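PDB 4WVA: mannosylglycerate hydrolase MGH1-like glycoside hydrolase domain-containing protein from Thermus thermophilus HB8, which hydrolyses mannosylglycerate, a solute made under osmotic stress, to mannose and glycerate, and can also split glucosylglycerate. Local coordinates for residues F303-Q313 and W360-F371; A296-L304 and Y332-T340. All coordinates share one frame; numbering follows the deposited sequence. Where two conformers were deposited one is given.

Contact 1 of 2, residues F303-Q313 and W360-F371; sequences FLPLFAGTPHQ and WMVAEGFRDYGF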
loop_
_atom_site.group_PDB
_atom_site.type_symbol
_atom_site.label_atom_id
_atom_site.label_comp_id
_atom_site.label_asym_id
_atom_site.label_seq_id
_atom_site.Cartn_x
_atom_site.Cartn_y
_atom_site.Cartn_z
ATOM N N PHE A 303 10.120 -15.750 0.847
ATOM C CA PHE A 303 10.441 -14.753 -0.175
ATOM C C PHE A 303 9.247 -14.489 -1.103
ATOM O O PHE A 303 9.224 -13.472 -1.801
ATOM C CB PHE A 303 11.635 -15.180 -1.027
ATOM C CG PHE A 303 12.947 -15.153 -0.306
ATOM C CD1 PHE A 303 13.711 -13.985 -0.280
ATOM C CD2 PHE A 303 13.421 -16.282 0.326
ATOM C CE1 PHE A 303 14.926 -13.952 0.377
ATOM C CE2 PHE A 303 14.646 -16.255 0.993
ATOM C CZ PHE A 303 15.379 -15.092 1.029
ATOM N N LEU A 304 8.234 -15.353 -1.079
ATOM C CA LEU A 304 7.192 -15.275 -2.094
ATOM C C LEU A 304 6.288 -14.035 -1.976
ATOM O O LEU A 304 5.685 -13.662 -2.965
ATOM C CB LEU A 304 6.397 -16.573 -2.181
ATOM C CG LEU A 304 7.191 -17.756 -2.753
ATOM C CD1 LEU A 304 6.374 -19.018 -2.577
ATOM C CD2 LEU A 304 7.528 -17.535 -4.221
ATOM N N PRO A 305 6.247 -13.347 -0.817
ATOM C CA PRO A 305 5.484 -12.081 -0.883
ATOM C C PRO A 305 6.016 -11.072 -1.903
ATOM O O PRO A 305 5.280 -10.203 -2.349
ATOM C CB PRO A 305 5.508 -11.583 0.563
ATOM C CG PRO A 305 5.539 -12.849 1.346
ATOM C CD PRO A 305 6.505 -13.726 0.579
ATOM N N LEU A 306 7.278 -11.185 -2.294
ATOM C CA LEU A 306 7.775 -10.354 -3.392
ATOM C C LEU A 306 6.974 -10.573 -4.686
ATOM O O LEU A 306 6.684 -9.627 -5.423
ATOM C CB LEU A 306 9.249 -10.639 -3.639
ATOM C CG LEU A 306 10.204 -10.339 -2.490
ATOM C CD1 LEU A 306 11.535 -11.045 -2.721
ATOM C CD2 LEU A 306 10.391 -8.841 -2.294
ATOM N N PHE A 307 6.644 -11.834 -4.959
ATOM C CA PHE A 307 5.867 -12.216 -6.133
ATOM C C PHE A 307 4.427 -11.706 -6.014
ATOM O O PHE A 307 3.773 -11.432 -7.021
ATOM C CB PHE A 307 5.910 -13.748 -6.242
ATOM C CG PHE A 307 5.288 -14.327 -7.492
ATOM C CD1 PHE A 307 5.880 -14.137 -8.731
ATOM C CD2 PHE A 307 4.134 -15.094 -7.422
ATOM C CE1 PHE A 307 5.349 -14.702 -9.871
ATOM C CE2 PHE A 307 3.603 -15.671 -8.562
ATOM C CZ PHE A 307 4.199 -15.462 -9.783
ATOM N N ALA A 308 3.930 -11.621 -4.786
ATOM C CA ALA A 308 2.613 -11.031 -4.531
ATOM C C ALA A 308 2.593 -9.503 -4.742
ATOM O O ALA A 308 1.575 -8.932 -5.120
ATOM C CB ALA A 308 2.141 -11.376 -3.122
ATOM N N GLY A 309 3.708 -8.846 -4.464
ATOM C CA GLY A 309 3.814 -7.396 -4.619
ATOM C C GLY A 309 3.278 -6.587 -3.447
ATOM O O GLY A 309 2.925 -5.414 -3.610
ATOM N N THR A 310 3.241 -7.204 -2.268
ATOM C CA THR A 310 2.734 -6.553 -1.036
ATOM C C THR A 310 3.759 -5.768 -0.196
ATOM O O THR A 310 3.395 -4.758 0.419
ATOM C CB THR A 310 2.007 -7.582 -0.115
ATOM O OG1 THR A 310 2.926 -8.551 0.412
ATOM C CG2 THR A 310 0.897 -8.276 -0.841
ATOM N N PRO A 311 5.031 -6.210 -0.119
ATOM C CA PRO A 311 5.907 -5.446 0.769
ATOM C C PRO A 311 6.241 -4.066 0.241
ATOM O O PRO A 311 6.155 -3.830 -0.966
ATOM C CB PRO A 311 7.214 -6.255 0.790
ATOM C CG PRO A 311 7.109 -7.239 -0.267
ATOM C CD PRO A 311 5.669 -7.449 -0.596
ATOM N N HIS A 312 6.635 -3.170 1.135
ATOM C CA HIS A 312 7.333 -1.980 0.710
ATOM C C HIS A 312 8.798 -2.314 0.414
ATOM O O HIS A 312 9.286 -3.387 0.724
ATOM C CB HIS A 312 7.181 -0.794 1.704
ATOM C CG HIS A 312 7.663 -1.061 3.099
ATOM N ND1 HIS A 312 8.981 -1.309 3.405
ATOM C CD2 HIS A 312 7.010 -1.030 4.286
ATOM C CE1 HIS A 312 9.116 -1.458 4.713
ATOM N NE2 HIS A 312 7.938 -1.291 5.272
ATOM N N GLN A 313 9.454 -1.382 -0.240
ATOM C CA GLN A 313 10.815 -1.568 -0.719
ATOM C C GLN A 313 11.821 -1.875 0.375
ATOM O O GLN A 313 12.761 -2.623 0.150
ATOM C CB GLN A 313 11.256 -0.283 -1.409
ATOM C CG GLN A 313 12.579 -0.363 -2.135
ATOM C CD GLN A 313 12.523 -1.250 -3.337
ATOM O OE1 GLN A 313 13.564 -1.586 -3.902
ATOM N NE2 GLN A 313 11.313 -1.586 -3.797
ATOM N N TRP A 360 12.299 -19.072 -9.989
ATOM C CA TRP A 360 11.589 -18.244 -10.963
ATOM C C TRP A 360 10.644 -17.224 -10.292
ATOM O O TRP A 360 10.720 -16.017 -10.596
ATOM C CB TRP A 360 10.868 -19.119 -11.989
ATOM C CG TRP A 360 10.092 -18.286 -12.962
ATOM C CD1 TRP A 360 10.596 -17.543 -14.000
ATOM C CD2 TRP A 360 8.686 -18.073 -12.955
ATOM N NE1 TRP A 360 9.572 -16.885 -14.638
ATOM C CE2 TRP A 360 8.394 -17.188 -14.016
ATOM C CE3 TRP A 360 7.633 -18.552 -12.161
ATOM C CZ2 TRP A 360 7.099 -16.767 -14.296
ATOM C CZ3 TRP A 360 6.343 -18.135 -12.445
ATOM C CH2 TRP A 360 6.089 -17.248 -13.505
ATOM N N MET A 361 9.790 -17.674 -9.368
ATOM C CA MET A 361 8.851 -16.737 -8.732
ATOM C C MET A 361 9.595 -15.676 -7.928
ATOM O O MET A 361 9.216 -14.504 -7.929
ATOM C CB MET A 361 7.856 -17.440 -7.825
ATOM C CG MET A 361 6.835 -18.265 -8.572
ATOM S SD MET A 361 5.618 -19.072 -7.508
ATOM C CE MET A 361 6.574 -20.409 -6.823
ATOM N N VAL A 362 10.642 -16.084 -7.225
ATOM C CA VAL A 362 11.406 -15.148 -6.396
ATOM C C VAL A 362 12.227 -14.171 -7.255
ATOM O O VAL A 362 12.316 -13.003 -6.918
ATOM C CB VAL A 362 12.262 -15.898 -5.357
ATOM C CG1 VAL A 362 13.125 -14.941 -4.555
ATOM C CG2 VAL A 362 11.353 -16.682 -4.440
ATOM N N ALA A 363 12.805 -14.645 -8.360
ATOM C CA ALA A 363 13.468 -13.741 -9.314
ATOM C C ALA A 363 12.494 -12.719 -9.888
ATOM O O ALA A 363 12.818 -11.537 -9.978
ATOM C CB ALA A 363 14.104 -14.530 -10.447
ATOM N N GLU A 364 11.311 -13.181 -10.285
ATOM C CA GLU A 364 10.237 -12.296 -10.745
ATOM C C GLU A 364 9.975 -11.205 -9.697
ATOM O O GLU A 364 9.899 -10.031 -10.033
ATOM C CB GLU A 364 8.958 -13.094 -11.027
ATOM C CG GLU A 364 8.970 -13.789 -12.375
ATOM C CD GLU A 364 8.590 -12.872 -13.516
ATOM O OE1 GLU A 364 7.747 -11.976 -13.298
ATOM O OE2 GLU A 364 9.075 -13.075 -14.650
ATOM N N GLY A 365 9.816 -11.616 -8.440
ATOM C CA GLY A 365 9.523 -10.671 -7.353
ATOM C C GLY A 365 10.659 -9.686 -7.156
ATOM O O GLY A 365 10.433 -8.476 -7.066
ATOM N N PHE A 366 11.891 -10.182 -7.104
ATOM C CA PHE A 366 13.015 -9.280 -6.916
ATOM C C PHE A 366 13.140 -8.285 -8.064
ATOM O O PHE A 366 13.416 -7.098 -7.827
ATOM C CB PHE A 366 14.325 -10.030 -6.678
ATOM C CG PHE A 366 14.552 -10.431 -5.244
ATOM C CD1 PHE A 366 14.552 -9.470 -4.223
ATOM C CD2 PHE A 366 14.809 -11.747 -4.904
ATOM C CE1 PHE A 366 14.769 -9.826 -2.916
ATOM C CE2 PHE A 366 15.049 -12.105 -3.589
ATOM C CZ PHE A 366 15.034 -11.144 -2.592
ATOM N N ARG A 367 12.921 -8.745 -9.295
ATOM C CA ARG A 367 12.933 -7.856 -10.466
ATOM C C ARG A 367 11.918 -6.747 -10.290
ATOM O O ARG A 367 12.214 -5.577 -10.558
ATOM C CB ARG A 367 12.653 -8.646 -11.751
ATOM C CG ARG A 367 12.738 -7.839 -13.047
ATOM C CD ARG A 367 11.475 -7.049 -13.404
ATOM N NE ARG A 367 10.264 -7.829 -13.147
ATOM C CZ ARG A 367 9.738 -8.742 -13.964
ATOM N NH1 ARG A 367 10.288 -8.993 -15.152
ATOM N NH2 ARG A 367 8.642 -9.405 -13.589
ATOM N N ASP A 368 10.727 -7.103 -9.833
ATOM C CA ASP A 368 9.645 -6.140 -9.698
ATOM C C ASP A 368 10.006 -5.055 -8.669
ATOM O O ASP A 368 9.502 -3.926 -8.749
ATOM C CB ASP A 368 8.360 -6.838 -9.247
ATOM C CG ASP A 368 7.759 -7.748 -10.304
ATOM O OD1 ASP A 368 8.094 -7.629 -11.510
ATOM O OD2 ASP A 368 6.899 -8.589 -9.921
ATOM N N TYR A 369 10.859 -5.404 -7.707
ATOM C CA TYR A 369 11.307 -4.465 -6.671
ATOM C C TYR A 369 12.631 -3.776 -7.026
ATOM O O TYR A 369 13.198 -3.064 -6.200
ATOM C CB TYR A 369 11.369 -5.170 -5.293
ATOM C CG TYR A 369 9.992 -5.267 -4.656
ATOM C CD1 TYR A 369 9.142 -6.314 -4.950
ATOM C CD2 TYR A 369 9.506 -4.259 -3.827
ATOM C CE1 TYR A 369 7.864 -6.381 -4.436
ATOM C CE2 TYR A 369 8.217 -4.306 -3.311
ATOM C CZ TYR A 369 7.410 -5.383 -3.592
ATOM O OH TYR A 369 6.148 -5.485 -3.086
ATOM N N GLY A 370 13.121 -3.957 -8.247
ATOM C CA GLY A 370 14.359 -3.273 -8.682
ATOM C C GLY A 370 15.665 -3.967 -8.378
ATOM O O GLY A 370 16.735 -3.425 -8.689
ATOM N N PHE A 371 15.595 -5.183 -7.823
ATOM C CA PHE A 371 16.780 -5.953 -7.448
ATOM C C PHE A 371 17.218 -6.815 -8.633
ATOM O O PHE A 371 17.110 -8.042 -8.633
ATOM C CB PHE A 371 16.500 -6.770 -6.189
ATOM C CG PHE A 371 16.309 -5.911 -4.966
ATOM C CD1 PHE A 371 15.044 -5.573 -4.525
ATOM C CD2 PHE A 371 17.408 -5.406 -4.288
ATOM C CE1 PHE A 371 14.876 -4.755 -3.406
ATOM C CE2 PHE A 371 17.242 -4.589 -3.176
ATOM C CZ PHE A 371 15.980 -4.263 -2.743
HETATM O O HOH W 1 5.517 -8.367 -7.605
#
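Trp360 receives the edge of the Phe307 ring against the face of its indole, in an offset edge-to-face pair with planes at 61°. Met361 covers one face of the same phenyl ring. Met361 CG sits over the ring centre, 4.0 Å from the Phe307 centroid, and SD follows over that face as a Met-aromatic contact. With chi1 at -173°, opposite the backbone N, the Phe307 ring reaches toward the Trp360 end of helix 356-368. Met361 CB also meets Leu304 CD2, at 3.6 Å. Val362 packs both methyls on Phe303 CB. Glu364 puts CB at the edge of the Phe307 ring, in its plane.

Gly365 is where the backbones come closest, with its CA 4.2 Å from that of Phe307. Even a CB at Gly365 would run into Leu306 CB and Phe307 N. The short helix 305-308 thus lies directly on helix 356-368, within the (alpha/alpha)6-barrel of this GH63 enzyme.

Phe366 takes Leu306 CD1 over the middle of its ring, 3.5 Å from the centroid, a CH-pi contact. Asp368 OD2 and Leu306 O are joined by a water that donates to both. The same carboxylate oxygen pairs with Arg279 of a second subunit.

Tyr369 turns its ring edge to Leu306 O. Tyr369 OH donates to Pro311 O at 2.7 Å, from a position 15° off the carbonyl plane. Gly370, with positive phi, is the C' residue of the Schellman motif that ends the helix. The Phe371 ring then lies near the side-chain amide of Gln313.

Contact 2 of 2, residues A296-L304 and Y332-T340; sequences AVKTSAGFL and YLLPSVDPT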
loop_
_atom_site.group_PDB
_atom_site.type_symbol
_atom_site.label_atom_id
_atom_site.label_comp_id
_atom_site.label_asym_id
_atom_site.label_seq_id
_atom_site.Cartn_x
_atom_site.Cartn_y
_atom_site.Cartn_z
ATOM N N ALA A 296 8.756 -20.213 13.410
ATOM C CA ALA A 296 9.981 -19.436 13.262
ATOM C C ALA A 296 11.050 -20.220 12.516
ATOM O O ALA A 296 12.092 -20.563 13.066
ATOM C CB ALA A 296 10.479 -18.982 14.629
ATOM N N VAL A 297 10.766 -20.514 11.245
ATOM C CA VAL A 297 11.667 -21.239 10.363
ATOM C C VAL A 297 11.668 -20.467 9.056
ATOM O O VAL A 297 10.602 -20.234 8.501
ATOM C CB VAL A 297 11.168 -22.669 10.067
ATOM C CG1 VAL A 297 12.091 -23.377 9.073
ATOM C CG2 VAL A 297 11.005 -23.460 11.364
ATOM N N LYS A 298 12.848 -20.061 8.607
ATOM C CA LYS A 298 12.999 -19.298 7.367
ATOM C C LYS A 298 13.139 -20.259 6.195
ATOM O O LYS A 298 14.166 -20.929 6.057
ATOM C CB LYS A 298 14.211 -18.366 7.455
ATOM C CG LYS A 298 14.090 -17.354 8.601
ATOM C CD LYS A 298 15.196 -16.316 8.589
ATOM C CE LYS A 298 16.494 -16.879 9.114
ATOM N NZ LYS A 298 17.603 -15.884 9.224
ATOM N N THR A 299 12.098 -20.339 5.369
ATOM C CA THR A 299 12.129 -21.165 4.173
ATOM C C THR A 299 12.054 -20.280 2.930
ATOM O O THR A 299 11.767 -19.073 3.013
ATOM C CB THR A 299 10.977 -22.177 4.133
ATOM O OG1 THR A 299 9.753 -21.495 3.826
ATOM C CG2 THR A 299 10.846 -22.925 5.463
ATOM N N SER A 300 12.286 -20.882 1.768
ATOM C CA SER A 300 12.210 -20.110 0.524
ATOM C C SER A 300 10.800 -19.547 0.285
ATOM O O SER A 300 10.651 -18.579 -0.457
ATOM C CB SER A 300 12.661 -20.928 -0.687
ATOM O OG SER A 300 11.858 -22.056 -0.864
ATOM N N ALA A 301 9.777 -20.151 0.885
ATOM C CA ALA A 301 8.409 -19.642 0.742
ATOM C C ALA A 301 8.255 -18.226 1.295
ATOM O O ALA A 301 7.434 -17.459 0.822
ATOM C CB ALA A 301 7.411 -20.561 1.425
ATOM N N GLY A 302 9.059 -17.889 2.291
ATOM C CA GLY A 302 9.043 -16.570 2.890
ATOM C C GLY A 302 9.516 -15.437 1.997
ATOM O O GLY A 302 9.338 -14.292 2.364
ATOM N N PHE A 303 10.120 -15.750 0.847
ATOM C CA PHE A 303 10.441 -14.753 -0.175
ATOM C C PHE A 303 9.247 -14.489 -1.103
ATOM O O PHE A 303 9.224 -13.472 -1.801
ATOM C CB PHE A 303 11.635 -15.180 -1.027
ATOM C CG PHE A 303 12.947 -15.153 -0.306
ATOM C CD1 PHE A 303 13.711 -13.985 -0.280
ATOM C CD2 PHE A 303 13.421 -16.282 0.326
ATOM C CE1 PHE A 303 14.926 -13.952 0.377
ATOM C CE2 PHE A 303 14.646 -16.255 0.993
ATOM C CZ PHE A 303 15.379 -15.092 1.029
ATOM N N LEU A 304 8.234 -15.353 -1.079
ATOM C CA LEU A 304 7.192 -15.275 -2.094
ATOM C C LEU A 304 6.288 -14.035 -1.976
ATOM O O LEU A 304 5.685 -13.662 -2.965
ATOM C CB LEU A 304 6.397 -16.573 -2.181
ATOM C CG LEU A 304 7.191 -17.756 -2.753
ATOM C CD1 LEU A 304 6.374 -19.018 -2.577
ATOM C CD2 LEU A 304 7.528 -17.535 -4.221
ATOM N N TYR A 332 24.650 -22.348 -4.970
ATOM C CA TYR A 332 23.497 -22.131 -5.841
ATOM C C TYR A 332 22.330 -21.597 -5.031
ATOM O O TYR A 332 21.949 -22.203 -4.040
ATOM C CB TYR A 332 23.078 -23.436 -6.523
ATOM C CG TYR A 332 24.126 -23.957 -7.475
ATOM C CD1 TYR A 332 24.932 -25.022 -7.117
ATOM C CD2 TYR A 332 24.336 -23.352 -8.700
ATOM C CE1 TYR A 332 25.906 -25.494 -7.970
ATOM C CE2 TYR A 332 25.322 -23.813 -9.565
ATOM C CZ TYR A 332 26.105 -24.891 -9.185
ATOM O OH TYR A 332 27.094 -25.382 -10.037
ATOM N N LEU A 333 21.800 -20.449 -5.445
ATOM C CA LEU A 333 20.557 -19.932 -4.898
ATOM C C LEU A 333 19.419 -20.547 -5.686
ATOM O O LEU A 333 19.615 -20.939 -6.837
ATOM C CB LEU A 333 20.489 -18.410 -5.024
ATOM C CG LEU A 333 21.440 -17.589 -4.135
ATOM C CD1 LEU A 333 21.202 -16.114 -4.391
ATOM C CD2 LEU A 333 21.252 -17.922 -2.663
ATOM N N LEU A 334 18.223 -20.673 -5.107
ATOM C CA LEU A 334 17.867 -20.336 -3.734
ATOM C C LEU A 334 17.567 -21.641 -2.996
ATOM O O LEU A 334 16.653 -22.364 -3.367
ATOM C CB LEU A 334 16.605 -19.490 -3.750
ATOM C CG LEU A 334 16.101 -18.933 -2.426
ATOM C CD1 LEU A 334 17.025 -17.868 -1.883
ATOM C CD2 LEU A 334 14.695 -18.363 -2.631
ATOM N N PRO A 335 18.335 -21.960 -1.946
ATOM C CA PRO A 335 17.958 -23.174 -1.199
ATOM C C PRO A 335 16.564 -23.045 -0.593
ATOM O O PRO A 335 16.102 -21.932 -0.307
ATOM C CB PRO A 335 19.021 -23.289 -0.103
ATOM C CG PRO A 335 19.800 -22.051 -0.150
ATOM C CD PRO A 335 19.517 -21.291 -1.399
ATOM N N SER A 336 15.899 -24.177 -0.415
ATOM C CA SER A 336 14.526 -24.191 0.085
ATOM C C SER A 336 14.414 -23.873 1.572
ATOM O O SER A 336 13.328 -23.533 2.046
ATOM C CB SER A 336 13.814 -25.485 -0.307
ATOM O OG SER A 336 14.608 -26.660 -0.066
ATOM N N VAL A 337 15.522 -24.005 2.290
ATOM C CA VAL A 337 15.602 -23.527 3.666
ATOM C C VAL A 337 16.949 -22.884 3.898
ATOM O O VAL A 337 17.937 -23.185 3.216
ATOM C CB VAL A 337 15.366 -24.630 4.727
ATOM C CG1 VAL A 337 14.036 -25.324 4.514
ATOM C CG2 VAL A 337 16.502 -25.634 4.747
ATOM N N ASP A 338 16.974 -21.952 4.850
ATOM C CA ASP A 338 18.181 -21.262 5.246
ATOM C C ASP A 338 19.295 -22.300 5.459
ATOM O O ASP A 338 19.136 -23.219 6.269
ATOM C CB ASP A 338 17.872 -20.478 6.532
ATOM C CG ASP A 338 19.054 -19.682 7.077
ATOM O OD1 ASP A 338 20.208 -19.858 6.644
ATOM O OD2 ASP A 338 18.800 -18.858 7.986
ATOM N N PRO A 339 20.419 -22.158 4.733
ATOM C CA PRO A 339 21.469 -23.170 4.832
ATOM C C PRO A 339 22.134 -23.244 6.209
ATOM O O PRO A 339 22.853 -24.222 6.482
ATOM C CB PRO A 339 22.482 -22.770 3.751
ATOM C CG PRO A 339 22.132 -21.394 3.334
ATOM C CD PRO A 339 20.691 -21.159 3.687
ATOM N N THR A 340 21.896 -22.246 7.063
ATOM C CA THR A 340 22.372 -22.304 8.456
ATOM C C THR A 340 21.342 -22.877 9.421
ATOM O O THR A 340 21.626 -22.986 10.617
ATOM C CB THR A 340 22.822 -20.919 8.985
ATOM O OG1 THR A 340 21.707 -20.027 9.059
ATOM C CG2 THR A 340 23.885 -20.324 8.113
HETATM O O HOH W 2 10.378 -23.613 0.826
#
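Lys298 and Asp338 are joined through both backbone and side chain. Asp338 N donates to Lys298 O at 3.2 Å, nearly straight at 170°. Their side chains lie side by side and point the same way. Lys298 NZ forms a long salt bridge with Asp338 OD2, 3.4 Å; its stronger partner is Glu322. The other carboxylate oxygen, OD1, accepts from Thr340 N and Thr340 OG1. Both donors come from the same face of the carboxylate, above its plane, and the backbone bond closes an Asx turn. With an alanine at Asp338, Thr340 N and OG1 would probably lose their shared acceptor and the Asx turn its closing bond, while Lys298 would keep Glu322 but lose this carboxylate.

Ser300 N donates to Ser336 O at 2.9 Å, from well above the carbonyl plane. At chi1 61° the Ser300 hydroxyl lies between the backbone N and the carbonyl carbon, from where it reaches a water that also donates to Ser336 O. Ser336 OG is satisfied by Gly352 N and Pro353 O.

Leu334, which follows a cis peptide bond, sets CD2 3.8 Å from both Ser300 CB and Phe303 CD2.

Ser336 lies close to Trp350, a probable substrate-binding residue. The two backbone bonds make an isolated antiparallel beta bridge, with Thr299 and Val337 as its non-hydrogen-bonded pair, between the loop from strand 293-294 to helix 305-308 and the loop from helix 313-327 to helix 356-368.

In the fold
The two contacts overlap at Phe303 and Leu304, and their centres are 14 Å apart. Along the chain their segments alternate: 296-304 runs into 303-313, then come 332-340 and 360-371. Helix 313-327 connects 303-313 to the loop holding 332-340 and packs against both contacts. Contact 1 sets helix 305-308 on helix 356-368, whereas contact 2 ties the loops that precede these helices. They meet directly where Val362 CG2 lies 4.2 Å from Leu334 CD2. Both belong to the one glycoside hydrolase domain. Contact 1 reaches the subunit interface around Tyr369, while Met361 in contact 1 and Ser336 in contact 2 lie near probable substrate-binding tryptophans.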